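Ribose 5-phosphate isomerase, putative (Trypanosoma brucei brucei, PDB 6FXS) probably interconverts ribose 5-phosphate and ribulose 5-phosphate as an isomerase of the RpiB type. Local coordinates at residues A108-H113 / V117-H122; V128-R133 / R141-T146; D68-V73 / S96-K101; E38-Y43 / I86-S91; I32-H37 / P53-P58. One frame throughout, in Å; residues are numbered along the deposited sequence.

Contact 1. Residues A108-H113 / V117-H122; sequences ALCFDH and VMARQH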
# COMPACT_ATOMS: atom_id res chain seq x y z
N ALA B 108 -16.19 -2.90 3.62
CA ALA B 108 -14.77 -2.95 3.81
C ALA B 108 -14.01 -2.18 2.71
O ALA B 108 -14.03 -2.54 1.56
CB ALA B 108 -14.29 -4.37 3.81
N LEU B 109 -13.25 -1.18 3.15
CA LEU B 109 -12.22 -0.53 2.28
C LEU B 109 -11.04 -1.45 2.16
O LEU B 109 -10.40 -1.76 3.16
CB LEU B 109 -11.80 0.83 2.89
CG LEU B 109 -11.12 1.67 1.76
CD1 LEU B 109 -11.19 3.07 2.22
CD2 LEU B 109 -9.63 1.25 1.58
N CYS B 110 -10.76 -1.94 0.94
CA CYS B 110 -9.65 -2.85 0.68
C CYS B 110 -8.70 -2.25 -0.31
O CYS B 110 -9.12 -1.58 -1.27
CB CYS B 110 -10.17 -4.21 0.15
SG CYS B 110 -11.26 -5.05 1.33
N PHE B 111 -7.41 -2.53 -0.11
CA PHE B 111 -6.36 -2.01 -0.93
C PHE B 111 -5.31 -2.98 -1.32
O PHE B 111 -4.37 -2.62 -1.99
CB PHE B 111 -5.75 -0.76 -0.22
CG PHE B 111 -5.10 -1.06 1.10
CD1 PHE B 111 -3.78 -1.57 1.12
CD2 PHE B 111 -5.82 -0.96 2.30
CE1 PHE B 111 -3.15 -1.83 2.36
CE2 PHE B 111 -5.18 -1.23 3.52
CZ PHE B 111 -3.87 -1.66 3.55
N ASP B 112 -5.51 -4.25 -1.02
CA ASP B 112 -4.56 -5.28 -1.40
C ASP B 112 -5.18 -6.66 -1.20
O ASP B 112 -6.33 -6.76 -0.74
CB ASP B 112 -3.18 -5.13 -0.64
CG ASP B 112 -3.22 -5.65 0.81
OD1 ASP B 112 -4.32 -5.62 1.42
OD2 ASP B 112 -2.11 -6.03 1.36
N HIS B 113 -4.44 -7.70 -1.53
CA HIS B 113 -4.94 -9.07 -1.35
C HIS B 113 -5.32 -9.40 0.08
O HIS B 113 -6.39 -9.92 0.35
CB HIS B 113 -3.93 -10.04 -1.93
CG HIS B 113 -4.33 -11.48 -1.90
ND1 HIS B 113 -3.89 -12.35 -0.93
CD2 HIS B 113 -5.13 -12.21 -2.74
CE1 HIS B 113 -4.35 -13.57 -1.20
NE2 HIS B 113 -5.12 -13.51 -2.28
N VAL B 117 -8.95 -10.56 1.58
CA VAL B 117 -9.12 -11.84 2.29
C VAL B 117 -9.74 -11.63 3.66
O VAL B 117 -10.76 -12.28 4.01
CB VAL B 117 -7.79 -12.63 2.39
CG1 VAL B 117 -7.93 -13.88 3.22
CG2 VAL B 117 -7.32 -13.10 1.02
N MET B 118 -9.12 -10.77 4.46
CA MET B 118 -9.54 -10.64 5.84
C MET B 118 -10.94 -9.98 5.99
O MET B 118 -11.66 -10.30 6.92
CB MET B 118 -8.52 -9.90 6.68
CG MET B 118 -7.11 -10.62 6.74
SD MET B 118 -7.18 -12.42 7.02
CE MET B 118 -7.61 -12.26 8.73
N ALA B 119 -11.27 -9.06 5.07
CA ALA B 119 -12.60 -8.43 5.10
C ALA B 119 -13.67 -9.53 5.02
O ALA B 119 -14.73 -9.44 5.64
CB ALA B 119 -12.79 -7.52 3.91
N ARG B 120 -13.39 -10.52 4.20
CA ARG B 120 -14.32 -11.66 4.05
C ARG B 120 -14.24 -12.68 5.20
O ARG B 120 -15.25 -13.09 5.80
CB ARG B 120 -14.04 -12.34 2.72
CG ARG B 120 -14.44 -11.47 1.49
CD ARG B 120 -15.90 -11.21 1.29
NE ARG B 120 -16.60 -12.46 1.25
CZ ARG B 120 -17.53 -12.89 2.05
NH1 ARG B 120 -18.17 -12.10 2.93
NH2 ARG B 120 -17.87 -14.18 1.92
N GLN B 121 -13.03 -13.13 5.43
CA GLN B 121 -12.78 -14.20 6.41
C GLN B 121 -13.16 -13.84 7.83
O GLN B 121 -13.76 -14.64 8.55
CB GLN B 121 -11.30 -14.59 6.39
CG GLN B 121 -10.89 -15.46 5.23
CD GLN B 121 -11.06 -16.93 5.59
OE1 GLN B 121 -11.97 -17.68 5.08
NE2 GLN B 121 -10.22 -17.36 6.53
N HIS B 122 -12.85 -12.61 8.24
CA HIS B 122 -13.19 -12.13 9.57
C HIS B 122 -14.43 -11.26 9.67
O HIS B 122 -15.15 -11.35 10.70
CB HIS B 122 -11.99 -11.33 10.19
CG HIS B 122 -10.87 -12.21 10.64
ND1 HIS B 122 -9.76 -11.74 11.34
CD2 HIS B 122 -10.71 -13.56 10.54
CE1 HIS B 122 -8.95 -12.76 11.59
NE2 HIS B 122 -9.50 -13.88 11.13

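Contact 2. Residues V128-R133 / R141-T146; sequences VCLGER and REIIMT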
# COMPACT_ATOMS: atom_id res chain seq x y z
N VAL B 128 -17.44 -4.19 -0.75
CA VAL B 128 -16.03 -3.80 -0.85
C VAL B 128 -15.94 -2.37 -1.41
O VAL B 128 -16.62 -2.04 -2.41
CB VAL B 128 -15.21 -4.79 -1.68
CG1 VAL B 128 -15.70 -4.90 -3.11
CG2 VAL B 128 -13.73 -4.42 -1.64
N CYS B 129 -15.13 -1.52 -0.79
CA CYS B 129 -15.01 -0.14 -1.25
C CYS B 129 -13.59 0.07 -1.72
O CYS B 129 -12.59 -0.47 -1.09
CB CYS B 129 -15.34 0.81 -0.10
SG CYS B 129 -16.98 0.60 0.61
N LEU B 130 -13.48 0.73 -2.87
CA LEU B 130 -12.23 0.84 -3.64
C LEU B 130 -11.94 2.26 -4.05
O LEU B 130 -12.90 3.08 -4.25
CB LEU B 130 -12.36 0.01 -4.89
CG LEU B 130 -12.72 -1.47 -4.61
CD1 LEU B 130 -12.99 -2.10 -5.95
CD2 LEU B 130 -11.57 -2.15 -3.95
N GLY B 131 -10.65 2.56 -4.19
CA GLY B 131 -10.20 3.88 -4.65
C GLY B 131 -9.59 3.81 -6.03
O GLY B 131 -8.54 3.18 -6.23
N GLU B 132 -10.26 4.46 -6.97
CA GLU B 132 -9.74 4.61 -8.32
C GLU B 132 -8.50 5.52 -8.35
O GLU B 132 -7.62 5.31 -9.14
CB GLU B 132 -10.90 5.23 -9.24
CG GLU B 132 -10.52 5.52 -10.65
CD GLU B 132 -9.77 6.86 -10.85
OE1 GLU B 132 -9.91 7.73 -9.98
OE2 GLU B 132 -8.98 6.97 -11.83
N ARG B 133 -8.41 6.50 -7.46
CA ARG B 133 -7.24 7.40 -7.44
C ARG B 133 -6.02 6.79 -6.75
O ARG B 133 -4.88 7.21 -6.98
CB ARG B 133 -7.62 8.70 -6.75
CG ARG B 133 -8.66 9.67 -7.38
CD ARG B 133 -8.64 9.71 -8.91
NE ARG B 133 -7.73 10.61 -9.48
CZ ARG B 133 -7.39 10.68 -10.76
NH1 ARG B 133 -7.92 9.90 -11.72
NH2 ARG B 133 -6.51 11.60 -11.08
N ARG B 141 -8.50 -5.37 -9.64
CA ARG B 141 -8.95 -6.66 -10.14
C ARG B 141 -8.68 -7.76 -9.13
O ARG B 141 -9.55 -8.61 -8.85
CB ARG B 141 -8.24 -6.98 -11.47
CG ARG B 141 -8.46 -8.43 -11.95
CD ARG B 141 -7.86 -8.55 -13.35
NE ARG B 141 -8.09 -9.85 -13.91
CZ ARG B 141 -7.45 -10.95 -13.58
NH1 ARG B 141 -6.53 -10.99 -12.63
NH2 ARG B 141 -7.76 -12.06 -14.19
N GLU B 142 -7.44 -7.79 -8.60
CA GLU B 142 -7.12 -8.82 -7.57
C GLU B 142 -8.06 -8.76 -6.40
O GLU B 142 -8.55 -9.79 -5.90
CB GLU B 142 -5.65 -8.69 -7.10
CG GLU B 142 -5.16 -9.72 -6.12
CD GLU B 142 -3.79 -9.33 -5.59
OE1 GLU B 142 -3.50 -8.20 -5.15
OE2 GLU B 142 -2.97 -10.12 -5.71
N ILE B 143 -8.29 -7.55 -5.91
CA ILE B 143 -9.13 -7.35 -4.75
C ILE B 143 -10.57 -7.87 -5.04
O ILE B 143 -11.15 -8.57 -4.22
CB ILE B 143 -9.21 -5.84 -4.32
CG1 ILE B 143 -7.86 -5.31 -3.71
CG2 ILE B 143 -10.38 -5.59 -3.36
CD1 ILE B 143 -7.68 -3.79 -3.80
N ILE B 144 -11.14 -7.47 -6.17
CA ILE B 144 -12.51 -7.85 -6.52
C ILE B 144 -12.67 -9.37 -6.64
O ILE B 144 -13.55 -9.99 -6.01
CB ILE B 144 -12.97 -7.08 -7.79
CG1 ILE B 144 -13.30 -5.64 -7.41
CG2 ILE B 144 -14.17 -7.76 -8.44
CD1 ILE B 144 -13.23 -4.68 -8.57
N MET B 145 -11.73 -9.97 -7.32
CA MET B 145 -11.77 -11.43 -7.48
C MET B 145 -11.66 -12.13 -6.14
O MET B 145 -12.38 -13.13 -5.87
CB MET B 145 -10.72 -11.94 -8.48
CG MET B 145 -11.01 -11.39 -9.90
SD MET B 145 -9.82 -11.88 -11.16
CE MET B 145 -10.07 -13.67 -11.24
N THR B 146 -10.75 -11.61 -5.30
CA THR B 146 -10.49 -12.22 -4.01
C THR B 146 -11.73 -12.01 -3.12
O THR B 146 -12.19 -12.90 -2.42
CB THR B 146 -9.21 -11.58 -3.35
OG1 THR B 146 -8.13 -11.81 -4.23
CG2 THR B 146 -8.88 -12.20 -2.03

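Contact 3. Residues D68-V73 / S96-K101; sequences DYALNV and SIAANK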
# COMPACT_ATOMS: atom_id res chain seq x y z
N ASP B 68 -25.16 8.94 -2.63
CA ASP B 68 -26.41 8.54 -3.32
C ASP B 68 -26.18 7.17 -3.87
O ASP B 68 -27.05 6.36 -3.74
CB ASP B 68 -26.80 9.54 -4.44
CG ASP B 68 -27.25 10.89 -3.89
OD1 ASP B 68 -27.94 10.93 -2.86
OD2 ASP B 68 -26.90 11.90 -4.47
N TYR B 69 -24.98 6.92 -4.46
CA TYR B 69 -24.70 5.66 -5.02
C TYR B 69 -24.30 4.61 -3.97
O TYR B 69 -24.75 3.44 -4.06
CB TYR B 69 -23.69 5.78 -6.16
CG TYR B 69 -24.29 6.60 -7.29
CD1 TYR B 69 -24.17 7.98 -7.29
CD2 TYR B 69 -25.00 6.01 -8.35
CE1 TYR B 69 -24.74 8.78 -8.28
CE2 TYR B 69 -25.57 6.81 -9.39
CZ TYR B 69 -25.44 8.20 -9.32
OH TYR B 69 -25.92 9.04 -10.27
N ALA B 70 -23.56 5.04 -2.94
CA ALA B 70 -23.27 4.16 -1.77
C ALA B 70 -24.50 3.58 -1.11
O ALA B 70 -24.59 2.40 -0.86
CB ALA B 70 -22.51 4.96 -0.72
N LEU B 71 -25.42 4.48 -0.79
CA LEU B 71 -26.60 4.10 -0.06
C LEU B 71 -27.54 3.24 -0.91
O LEU B 71 -28.22 2.36 -0.39
CB LEU B 71 -27.31 5.34 0.38
CG LEU B 71 -26.57 6.11 1.47
CD1 LEU B 71 -27.09 7.53 1.56
CD2 LEU B 71 -26.68 5.35 2.82
N ASN B 72 -27.55 3.51 -2.18
CA ASN B 72 -28.29 2.73 -3.16
C ASN B 72 -27.82 1.24 -3.23
O ASN B 72 -28.63 0.32 -3.11
CB ASN B 72 -28.06 3.38 -4.49
CG ASN B 72 -29.11 3.04 -5.49
OD1 ASN B 72 -29.93 3.89 -5.79
ND2 ASN B 72 -29.10 1.81 -6.02
N VAL B 73 -26.51 1.04 -3.45
CA VAL B 73 -25.89 -0.31 -3.40
C VAL B 73 -26.10 -0.93 -2.05
O VAL B 73 -26.50 -2.09 -1.93
CB VAL B 73 -24.41 -0.29 -3.78
CG1 VAL B 73 -23.74 -1.62 -3.50
CG2 VAL B 73 -24.26 0.03 -5.26
N SER B 96 -17.15 3.85 2.00
CA SER B 96 -17.22 2.99 3.16
C SER B 96 -17.94 3.65 4.29
O SER B 96 -18.75 3.01 4.96
CB SER B 96 -15.87 2.46 3.56
OG SER B 96 -15.22 3.33 4.38
N ILE B 97 -17.75 4.94 4.50
CA ILE B 97 -18.49 5.62 5.58
C ILE B 97 -20.02 5.59 5.31
O ILE B 97 -20.83 5.25 6.18
CB ILE B 97 -18.01 7.09 5.71
CG1 ILE B 97 -16.60 7.11 6.27
CG2 ILE B 97 -18.92 7.90 6.63
CD1 ILE B 97 -15.89 8.43 6.02
N ALA B 98 -20.38 5.93 4.07
CA ALA B 98 -21.83 6.04 3.70
C ALA B 98 -22.48 4.67 3.72
O ALA B 98 -23.47 4.48 4.35
CB ALA B 98 -21.99 6.72 2.36
N ALA B 99 -21.85 3.68 3.10
CA ALA B 99 -22.45 2.36 3.04
C ALA B 99 -22.71 1.75 4.43
O ALA B 99 -23.76 1.10 4.68
CB ALA B 99 -21.61 1.48 2.22
N ASN B 100 -21.72 1.92 5.33
CA ASN B 100 -21.83 1.43 6.66
C ASN B 100 -22.91 2.06 7.51
O ASN B 100 -23.29 1.49 8.57
CB ASN B 100 -20.48 1.56 7.38
CG ASN B 100 -19.50 0.45 6.99
OD1 ASN B 100 -18.26 0.70 6.64
ND2 ASN B 100 -19.98 -0.74 7.11
N LYS B 101 -23.44 3.20 7.08
CA LYS B 101 -24.60 3.72 7.77
C LYS B 101 -25.87 2.87 7.61
O LYS B 101 -26.76 3.00 8.40
CB LYS B 101 -24.90 5.12 7.29
CG LYS B 101 -23.77 6.07 7.55
CD LYS B 101 -23.40 6.13 9.02
CE LYS B 101 -22.29 7.18 9.22
NZ LYS B 101 -22.23 7.35 10.67

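Contact 4. Residues E38-Y43 / I86-S91; sequences ESIVRY and ILVCGS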
# COMPACT_ATOMS: atom_id res chain seq x y z
N GLU B 38 -16.30 0.09 -16.28
CA GLU B 38 -16.38 -1.05 -17.22
C GLU B 38 -15.34 -2.11 -16.90
O GLU B 38 -15.65 -3.30 -17.01
CB GLU B 38 -16.30 -0.64 -18.70
CG GLU B 38 -17.55 0.15 -19.11
CD GLU B 38 -17.51 0.75 -20.51
OE1 GLU B 38 -16.51 0.58 -21.22
OE2 GLU B 38 -18.49 1.41 -20.89
N SER B 39 -14.14 -1.68 -16.51
CA SER B 39 -13.12 -2.64 -16.03
C SER B 39 -13.66 -3.34 -14.73
O SER B 39 -13.50 -4.51 -14.57
CB SER B 39 -11.77 -1.92 -15.84
OG SER B 39 -11.87 -1.04 -14.70
N ILE B 40 -14.33 -2.62 -13.84
CA ILE B 40 -14.84 -3.25 -12.61
C ILE B 40 -15.87 -4.37 -12.92
O ILE B 40 -15.81 -5.47 -12.37
CB ILE B 40 -15.57 -2.24 -11.73
CG1 ILE B 40 -14.68 -1.04 -11.32
CG2 ILE B 40 -16.16 -2.93 -10.50
CD1 ILE B 40 -13.36 -1.38 -10.68
N VAL B 41 -16.81 -4.07 -13.83
CA VAL B 41 -17.81 -5.06 -14.35
C VAL B 41 -17.11 -6.30 -14.89
O VAL B 41 -17.45 -7.42 -14.56
CB VAL B 41 -18.73 -4.37 -15.45
CG1 VAL B 41 -19.72 -5.33 -16.10
CG2 VAL B 41 -19.44 -3.23 -14.81
N ARG B 42 -16.09 -6.08 -15.68
CA ARG B 42 -15.31 -7.18 -16.25
C ARG B 42 -14.53 -7.98 -15.20
O ARG B 42 -14.48 -9.23 -15.26
CB ARG B 42 -14.32 -6.64 -17.27
CG ARG B 42 -13.53 -7.66 -18.04
CD ARG B 42 -12.36 -7.05 -18.83
NE ARG B 42 -12.70 -5.68 -19.22
CZ ARG B 42 -11.97 -4.58 -19.03
NH1 ARG B 42 -10.75 -4.64 -18.47
NH2 ARG B 42 -12.45 -3.39 -19.42
N TYR B 43 -13.99 -7.29 -14.19
CA TYR B 43 -13.33 -8.04 -13.11
C TYR B 43 -14.33 -8.91 -12.35
O TYR B 43 -14.00 -10.03 -12.00
CB TYR B 43 -12.60 -7.11 -12.15
CG TYR B 43 -11.58 -6.18 -12.78
CD1 TYR B 43 -10.90 -6.48 -13.96
CD2 TYR B 43 -11.29 -4.99 -12.18
CE1 TYR B 43 -10.01 -5.58 -14.54
CE2 TYR B 43 -10.38 -4.10 -12.71
CZ TYR B 43 -9.72 -4.39 -13.87
OH TYR B 43 -8.84 -3.41 -14.27
N ILE B 86 -20.12 -3.47 -4.63
CA ILE B 86 -18.79 -2.91 -4.94
C ILE B 86 -19.02 -1.42 -5.11
O ILE B 86 -19.93 -1.00 -5.88
CB ILE B 86 -18.15 -3.54 -6.20
CG1 ILE B 86 -17.89 -5.03 -5.99
CG2 ILE B 86 -16.88 -2.83 -6.58
CD1 ILE B 86 -17.59 -5.83 -7.22
N LEU B 87 -18.25 -0.60 -4.39
CA LEU B 87 -18.32 0.86 -4.49
C LEU B 87 -16.94 1.41 -4.81
O LEU B 87 -15.93 1.04 -4.15
CB LEU B 87 -18.90 1.47 -3.23
CG LEU B 87 -20.33 1.03 -2.89
CD1 LEU B 87 -20.67 1.55 -1.52
CD2 LEU B 87 -21.27 1.68 -3.93
N VAL B 88 -16.90 2.27 -5.84
CA VAL B 88 -15.70 2.90 -6.32
C VAL B 88 -15.80 4.44 -6.29
O VAL B 88 -16.64 5.02 -7.01
CB VAL B 88 -15.36 2.51 -7.75
CG1 VAL B 88 -13.99 3.08 -8.10
CG2 VAL B 88 -15.30 1.01 -7.91
N CYS B 89 -14.95 5.09 -5.51
CA CYS B 89 -14.80 6.56 -5.53
C CYS B 89 -13.28 6.80 -5.61
O CYS B 89 -12.50 5.90 -5.98
CB CYS B 89 -15.50 7.25 -4.32
SG CYS B 89 -14.85 7.17 -2.54
N GLY B 90 -12.86 8.00 -5.32
CA GLY B 90 -11.48 8.37 -5.43
C GLY B 90 -10.59 7.50 -4.52
O GLY B 90 -9.63 6.92 -5.01
N SER B 91 -10.92 7.45 -3.24
CA SER B 91 -10.14 6.73 -2.23
C SER B 91 -10.84 5.51 -1.64
O SER B 91 -10.19 4.63 -1.04
CB SER B 91 -9.83 7.73 -1.13
OG SER B 91 -10.94 7.81 -0.29

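Contact 5. Residues I32-H37 / P53-P58; sequences IGFPIH and PVYIGP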
# COMPACT_ATOMS: atom_id res chain seq x y z
N ILE B 32 -15.73 10.16 -10.15
CA ILE B 32 -14.31 9.85 -10.07
C ILE B 32 -14.08 8.37 -10.41
O ILE B 32 -13.12 8.02 -11.10
CB ILE B 32 -13.72 10.28 -8.67
CG1 ILE B 32 -13.92 11.80 -8.42
CG2 ILE B 32 -12.24 9.93 -8.53
CD1 ILE B 32 -13.34 12.70 -9.52
N GLY B 33 -14.92 7.47 -9.87
CA GLY B 33 -14.86 6.06 -10.23
C GLY B 33 -15.47 5.71 -11.60
O GLY B 33 -15.01 4.78 -12.28
N PHE B 34 -16.44 6.50 -12.05
CA PHE B 34 -17.03 6.29 -13.41
C PHE B 34 -16.04 5.87 -14.49
O PHE B 34 -16.28 4.89 -15.19
CB PHE B 34 -17.88 7.50 -13.90
CG PHE B 34 -18.41 7.32 -15.29
CD1 PHE B 34 -19.51 6.47 -15.52
CD2 PHE B 34 -17.83 7.97 -16.37
CE1 PHE B 34 -20.01 6.26 -16.82
CE2 PHE B 34 -18.36 7.81 -17.67
CZ PHE B 34 -19.42 6.93 -17.89
N PRO B 35 -14.93 6.60 -14.69
CA PRO B 35 -14.11 6.17 -15.87
C PRO B 35 -13.60 4.75 -15.83
O PRO B 35 -13.21 4.28 -16.86
CB PRO B 35 -12.93 7.14 -15.87
CG PRO B 35 -13.47 8.33 -15.16
CD PRO B 35 -14.41 7.83 -14.10
N ILE B 36 -13.59 4.04 -14.68
CA ILE B 36 -13.07 2.68 -14.72
C ILE B 36 -14.15 1.61 -14.51
O ILE B 36 -13.80 0.45 -14.33
CB ILE B 36 -11.88 2.47 -13.70
CG1 ILE B 36 -12.36 2.70 -12.25
CG2 ILE B 36 -10.65 3.32 -14.14
CD1 ILE B 36 -11.52 2.01 -11.20
N HIS B 37 -15.44 2.02 -14.49
CA HIS B 37 -16.50 1.12 -14.09
C HIS B 37 -16.64 -0.07 -15.01
O HIS B 37 -16.98 -1.18 -14.55
CB HIS B 37 -17.84 1.82 -13.91
CG HIS B 37 -18.57 2.05 -15.20
ND1 HIS B 37 -18.33 3.16 -15.99
CD2 HIS B 37 -19.47 1.29 -15.87
CE1 HIS B 37 -19.08 3.08 -17.08
NE2 HIS B 37 -19.79 1.96 -17.02
N PRO B 53 -22.89 -9.01 -12.50
CA PRO B 53 -22.78 -7.61 -12.14
C PRO B 53 -24.02 -6.82 -12.44
O PRO B 53 -24.55 -6.94 -13.55
CB PRO B 53 -21.62 -7.11 -13.02
CG PRO B 53 -21.58 -8.04 -14.20
CD PRO B 53 -22.13 -9.34 -13.72
N VAL B 54 -24.44 -5.96 -11.52
CA VAL B 54 -25.50 -5.03 -11.77
C VAL B 54 -24.97 -3.62 -11.49
O VAL B 54 -24.98 -3.14 -10.31
CB VAL B 54 -26.71 -5.35 -10.83
CG1 VAL B 54 -27.88 -4.49 -11.17
CG2 VAL B 54 -27.07 -6.84 -10.80
N TYR B 55 -24.49 -2.94 -12.53
CA TYR B 55 -23.98 -1.56 -12.38
C TYR B 55 -25.12 -0.56 -12.29
O TYR B 55 -25.88 -0.45 -13.24
CB TYR B 55 -23.07 -1.18 -13.56
CG TYR B 55 -22.47 0.22 -13.42
CD1 TYR B 55 -21.61 0.51 -12.33
CD2 TYR B 55 -22.68 1.23 -14.38
CE1 TYR B 55 -21.05 1.76 -12.16
CE2 TYR B 55 -22.14 2.48 -14.23
CZ TYR B 55 -21.29 2.74 -13.12
OH TYR B 55 -20.73 3.98 -12.90
N ILE B 56 -25.24 0.18 -11.18
CA ILE B 56 -26.38 1.01 -10.94
C ILE B 56 -26.09 2.49 -11.16
O ILE B 56 -26.93 3.31 -10.84
CB ILE B 56 -27.07 0.83 -9.54
CG1 ILE B 56 -26.11 1.05 -8.37
CG2 ILE B 56 -27.76 -0.53 -9.39
CD1 ILE B 56 -25.57 2.42 -8.17
N GLY B 57 -24.91 2.83 -11.66
CA GLY B 57 -24.63 4.22 -12.05
C GLY B 57 -23.44 4.83 -11.26
O GLY B 57 -22.89 4.13 -10.37
N PRO B 58 -23.00 6.06 -11.60
CA PRO B 58 -23.60 6.86 -12.67
C PRO B 58 -23.23 6.42 -14.08
O PRO B 58 -22.29 5.63 -14.35
CB PRO B 58 -23.11 8.29 -12.36
CG PRO B 58 -21.74 8.07 -11.73
CD PRO B 58 -21.74 6.69 -11.11

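Contact 1. Residues A108-H113 / V117-H122
Ala108 and Ala119 meet methyl to methyl, CB to CB at 3.5 Å, somewhat closer than ordinary carbon contact, so strand and helix come very near each other here. Beside them the sulfur of Cys110 reaches the same methyl, SG to Ala119 CB at 3.9 Å. The other end of the contact belongs to His113 and Val117. Val117 N donates to His113 O at 2.9 Å in a nearly straight bond (166°), one helical turn apart. In His113 a chi1 of -177° puts CG anti to the backbone N and beside the carbonyl carbon, and Val117 CG2 covers one face of the imidazole, 4.0 Å from the ring centroid: a CH-pi contact. ND1 of that ring is held by an acidic side chain of another chain. Further out, Asp112 occupies the N-cap position, its side chain capping a backbone N of the first turn, and its OD1 is hydrogen-bonded to Thr115 OG1. The whole is a strand turning into its helix within the beta-alpha-beta unit 107-109, 113-121, 127-131.

Contact 2. Residues V128-R133 / R141-T146
Leu130 and the pair Ile143 and Ile144 form the tight centre of this contact, where a strand of the sheet packs under a helix running almost exactly antiparallel to it (177°, axes 10.1 Å apart). The two methyls of Leu130 divide the work. CD2 slides alongside Ile143 and reaches its CG2 at 3.7 Å, while CD1 meets the end of Ile144, CD1 to CD1 at 3.7 Å. In Ile143 CG2 stands anti to the backbone N (chi1 to CG1 -71°), and this one methyl touches two strand residues, Leu130 and also Val128 CG2 at 3.9 Å, a looser approach near the start of the strand. No hydrogen bond crosses the interface.

The helix residues turned from the strand are different in kind. Arg141, Glu142, Met145 and Thr146 are partly exposed and do not touch the strand segment; two of their contacts lie within the helix: Met145 SD lies 3.5 Å above the centre of the Arg141 guanidinium plane, and Thr146 OG1 donates to Glu142 O at 2.7 Å. That oxygen also takes Thr146 N, the two donors coming from opposite faces of its plane. Arg141 has a salt bridge to Glu46. Strand 127-131 lies between strands 84-89 and 107-109, and above it helix 137-149 is flanked by helix 37-46, through Ile144 on Ile40, and by helix 113-121, through Thr146 on Val117.

Contact 3. Residues D68-V73 / S96-K101
This is an alanine-lined helix-helix contact, buried on one face of the parallel sheet, in which Ala70 of helix 66-78 touches Ala98 of helix 93-100. The two methyls meet CB to CB at 3.6 Å, and the small side chains let the backbones come close: Ala70 CA and Ala99 CA are 5.2 Å apart. The segment axes pass at 8.1 Å with a signed crossing angle of -42°, the chain directions running broadly alike. Ala70 CB also faces the backbone of the partner helix, reaching Ala99 N at 4.1 Å.

The two helices precede and follow strand 84-89 in a Rossmann-like alpha/beta/alpha sandwich, and both rest on it. Ala70, Val73 and Ala99 all touch Leu87, so that this leucine lies beneath the seam between the helices.

On the side away from the strand, Leu71 closes the contact. Its CG lies beside the backbone N and anti to the carbonyl carbon (chi1 -70°), an orientation that carries CD2 to within 3.7 Å of Ala98 O. That oxygen meanwhile accepts the backbone bond from Lys101 N at 3.0 Å. Leu71 also packs on an apolar side chain of another chain of the assembly. The charged ends of Asp68 and Lys101 do not pair with each other: OD2 of the former meets a basic side chain of that other chain, and NZ of the latter an acidic one.

Contact 4. Residues E38-Y43 / I86-S91
Both torsions of Ile40 are near -60° (chi1 -58°, chi2 -54°), and this puts its two branches over different residues of the strand below. CG2, anti to the backbone N, is turned to Ile86, while CG1 lies beside that N and, with CD1 folded round, is offered to Val88. The strand side is arranged to match. In Ile86 it is CG2, again anti to the backbone N, that meets Ile40 CG2 at 4.0 Å, the two side chains passing each other in opposite directions. Val88 has CG1 anti to its N (chi1 -173°), leaving CG2 to approach the tip of Ile40: it lies 4.0 Å from Ile40 CG1 and 4.1 Å from Ile40 CD1.

One isoleucine of helix 37-46 thus straddles two residues on the same side of strand 84-89, with one residue between them. Ile27 of the neighbouring strand 23-29 and Ile144 of helix 137-149 also touch Ile40, which places it in the hydrophobic layer between sheet and helices of this Rossmann-like fold. Every atom that meets across the segments is aliphatic carbon at an unforced separation, and no hydrogen bond crosses; the attraction is therefore dispersive and hydrophobic, set by shape and not by bond direction.

Contact 5. Residues I32-H37 / P53-P58
His37 and Tyr55 lie ring over ring where the first beta-alpha-beta crossover of the Rossmann-like fold enters its helix: His37 opens helix 37-46, and Tyr55 is on strand 51-55. The histidine can be followed outward. CB rests against Tyr55 CE1 at 3.7 Å. A chi1 of 81° sets CG between the backbone N and carbonyl carbon, and CG then lies 3.5 Å from Tyr55 CZ. CD2 comes nearest, 3.4 Å from Tyr55 CE2, and NE2 follows at 3.7 Å from the same carbon. The result is an offset stack, planes at 11°. On the other branch ND1 donates in its own ring plane to Phe34 O at 2.8 Å, which fixes the rotation of the imidazole; Phe34 O also accepts from His37 N. Phe34 in turn presents its ring edge to Pro58 O, CD1 being 3.1 Å away. The same oxygen of Pro58, a residue preceded by a cis peptide bond, has a second partner: Tyr55 OH donates to Pro58 O at 2.7 Å, in the carbonyl plane and on a lone pair.

Overall arrangement
Four of the five contacts reach the one parallel sheet, ordered 51-55, 23-29, 84-89, 127-131, 107-109. Contacts 4 and 5 are closest, their centres about 6 Å apart, with contact 2 about 7 Å from contact 4; contacts 1 and 5, near opposite edges, are about 21 Å apart. Contact 3 joins helices 66-78 and 93-100 on the sheet face opposite helices 37-46 and 137-149 and meets contact 4 through Leu87. Along the chain contact 5 interlocks with contact 4, and contact 4 with contact 3, whereas contacts 1 and 2 follow in series on neighbouring strands 107-109 and 127-131. The example illustrates how a Rossmann-like domain combines local beta-alpha units with a common apolar core, while contacts 1 to 3 also reach other chains.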